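Local coordinates for protein lactaldehyde dehydrogenase (Methanocaldococcus jannaschii, PDB 3PQA) that oxidises lactaldehyde to lactate, using NAD in preference to NADP, as a step in the biosynthesis of coenzyme F420, at residues I334-K339 / R360-C365. Residues are numbered along the deposited sequence; the frame is centred on the assembly and turned at random.
Sequences IDEGGK and RDNILC
E336 and the N362-I363 pair meet through different first torsions: E336 turns CG anti to its carbonyl carbon (chi1 -67°) and runs out extended, which brings OE1 to the backbone N of I363, while N362 sets CG anti to the backbone nitrogen and so lays its amide beside the glutamate. The arrangement joins a Schellman motif, which ends helix 320-335, to an Asx turn in the loop between strands 350-357 and 373-379. The Schellman assignment rests on the positive phi of G337 (110°) and on bonds back into the last helical turn, among them G337 N to I334 O at 2.8 Å. The Asx turn is defined by N362 OD1, which accepts a nearly straight bond from L364 N at 3.0 Å.

Between the two segments, I363 N donates to E336 OE1 at 2.7 Å with an N-H...O angle of 158°, meeting the syn lone pair of that oxygen. The carboxylate end rests against the branched base of the isoleucine, E336 OE1 lying 3.5 Å from I363 CB and 3.6 Å from I363 CG2; the two side chains cross at about a right angle. K332 forms a salt bridge with OE2, so both carboxylate oxygens have partners and the group's rotation is probably restricted. An alanine at E336 would remove the acceptor for I363 N and is likely to leave both that amide and the K332 ammonium without this carboxylate as partner.

N362 faces the same helix end with its amide: ND2 donates to A333 O, bridging the loop to the final turn, while L364 packs on V329 and A333 of the helix. The remaining approaches to this amide are van der Waals packing without a bond: G338 N lies 4.0 Å from N362 ND2, and E336 CB comes to 3.9 Å from the same ND2.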
loop_
_atom_site.group_PDB
_atom_site.type_symbol
_atom_site.label_atom_id
_atom_site.label_comp_id
_atom_site.label_asym_id
_atom_site.label_seq_id
_atom_site.Cartn_x
_atom_site.Cartn_y
_atom_site.Cartn_z
ATOM N N ILE B 334 -29.771 -36.650 18.624
ATOM C CA ILE B 334 -30.572 -37.816 18.239
ATOM C C ILE B 334 -31.988 -37.720 18.831
ATOM O O ILE B 334 -32.966 -37.988 18.131
ATOM C CB ILE B 334 -29.866 -39.152 18.621
ATOM C CG1 ILE B 334 -28.569 -39.320 17.815
ATOM C CG2 ILE B 334 -30.783 -40.362 18.379
ATOM C CD1 ILE B 334 -27.649 -40.419 18.324
ATOM N N ASP B 335 -32.077 -37.321 20.104
ATOM C CA ASP B 335 -33.358 -37.071 20.791
ATOM C C ASP B 335 -34.242 -36.116 20.006
ATOM O O ASP B 335 -35.458 -36.285 19.961
ATOM C CB ASP B 335 -33.129 -36.442 22.169
ATOM C CG ASP B 335 -32.879 -37.458 23.261
ATOM O OD1 ASP B 335 -32.772 -38.670 22.970
ATOM O OD2 ASP B 335 -32.788 -37.031 24.438
ATOM N N GLU B 336 -33.611 -35.105 19.407
ATOM C CA GLU B 336 -34.292 -34.079 18.620
ATOM C C GLU B 336 -34.687 -34.569 17.229
ATOM O O GLU B 336 -35.330 -33.841 16.464
ATOM C CB GLU B 336 -33.415 -32.830 18.507
ATOM C CG GLU B 336 -33.201 -32.101 19.829
ATOM C CD GLU B 336 -32.340 -30.863 19.700
ATOM O OE1 GLU B 336 -31.725 -30.657 18.635
ATOM O OE2 GLU B 336 -32.273 -30.090 20.676
ATOM N N GLY B 337 -34.295 -35.799 16.903
ATOM C CA GLY B 337 -34.700 -36.426 15.654
ATOM C C GLY B 337 -33.579 -36.605 14.650
ATOM O O GLY B 337 -33.825 -37.035 13.525
ATOM N N GLY B 338 -32.353 -36.268 15.052
ATOM C CA GLY B 338 -31.178 -36.500 14.209
ATOM C C GLY B 338 -30.966 -37.974 13.910
ATOM O O GLY B 338 -31.118 -38.824 14.787
ATOM N N LYS B 339 -30.622 -38.270 12.662
ATOM C CA LYS B 339 -30.399 -39.629 12.215
ATOM C C LYS B 339 -28.907 -39.938 12.218
ATOM O O LYS B 339 -28.135 -39.303 11.493
ATOM C CB LYS B 339 -30.996 -39.824 10.815
ATOM C CG LYS B 339 -30.843 -41.232 10.240
ATOM C CD LYS B 339 -31.345 -41.285 8.808
ATOM C CE LYS B 339 -31.087 -42.643 8.162
ATOM N NZ LYS B 339 -30.759 -42.445 6.712
ATOM N N ARG B 360 -32.402 -28.039 10.202
ATOM C CA ARG B 360 -31.792 -26.750 10.559
ATOM C C ARG B 360 -31.965 -26.347 12.027
ATOM O O ARG B 360 -31.213 -25.517 12.544
ATOM C CB ARG B 360 -32.309 -25.637 9.638
ATOM C CG ARG B 360 -33.822 -25.413 9.678
ATOM C CD ARG B 360 -34.210 -24.232 8.796
ATOM N NE ARG B 360 -33.574 -22.999 9.254
ATOM C CZ ARG B 360 -33.597 -21.843 8.593
ATOM N NH1 ARG B 360 -34.221 -21.749 7.423
ATOM N NH2 ARG B 360 -32.983 -20.780 9.104
ATOM N N ASP B 361 -32.955 -26.933 12.698
ATOM C CA ASP B 361 -33.232 -26.583 14.094
ATOM C C ASP B 361 -32.476 -27.429 15.116
ATOM O O ASP B 361 -32.577 -27.175 16.313
ATOM C CB ASP B 361 -34.737 -26.644 14.384
ATOM C CG ASP B 361 -35.523 -25.669 13.545
ATOM O OD1 ASP B 361 -35.277 -24.447 13.647
ATOM O OD2 ASP B 361 -36.390 -26.126 12.773
ATOM N N ASN B 362 -31.720 -28.417 14.644
ATOM C CA ASN B 362 -30.988 -29.328 15.523
ATOM C C ASN B 362 -29.921 -28.617 16.351
ATOM O O ASN B 362 -29.283 -27.686 15.870
ATOM C CB ASN B 362 -30.363 -30.457 14.700
ATOM C CG ASN B 362 -29.868 -31.608 15.554
ATOM O OD1 ASN B 362 -28.754 -31.577 16.072
ATOM N ND2 ASN B 362 -30.694 -32.638 15.694
ATOM N N ILE B 363 -29.732 -29.080 17.587
ATOM C CA ILE B 363 -28.724 -28.532 18.504
ATOM C C ILE B 363 -27.313 -28.412 17.885
ATOM O O ILE B 363 -26.583 -27.460 18.178
ATOM C CB ILE B 363 -28.691 -29.326 19.862
ATOM C CG1 ILE B 363 -27.819 -28.626 20.909
ATOM C CG2 ILE B 363 -28.263 -30.774 19.659
ATOM C CD1 ILE B 363 -28.395 -27.312 21.419
ATOM N N LEU B 364 -26.948 -29.358 17.016
ATOM C CA LEU B 364 -25.617 -29.349 16.395
ATOM C C LEU B 364 -25.394 -28.152 15.475
ATOM O O LEU B 364 -24.259 -27.726 15.275
ATOM C CB LEU B 364 -25.359 -30.641 15.616
ATOM C CG LEU B 364 -25.256 -31.934 16.426
ATOM C CD1 LEU B 364 -25.136 -33.152 15.515
ATOM C CD2 LEU B 364 -24.101 -31.871 17.412
ATOM N N CYS B 365 -26.473 -27.615 14.913
ATOM C CA CYS B 365 -26.378 -26.431 14.043
ATOM C C CYS B 365 -26.065 -25.140 14.825
ATOM O O CYS B 365 -25.769 -24.101 14.231
ATOM C CB CYS B 365 -27.660 -26.253 13.229
ATOM S SG CYS B 365 -28.008 -27.613 12.108
#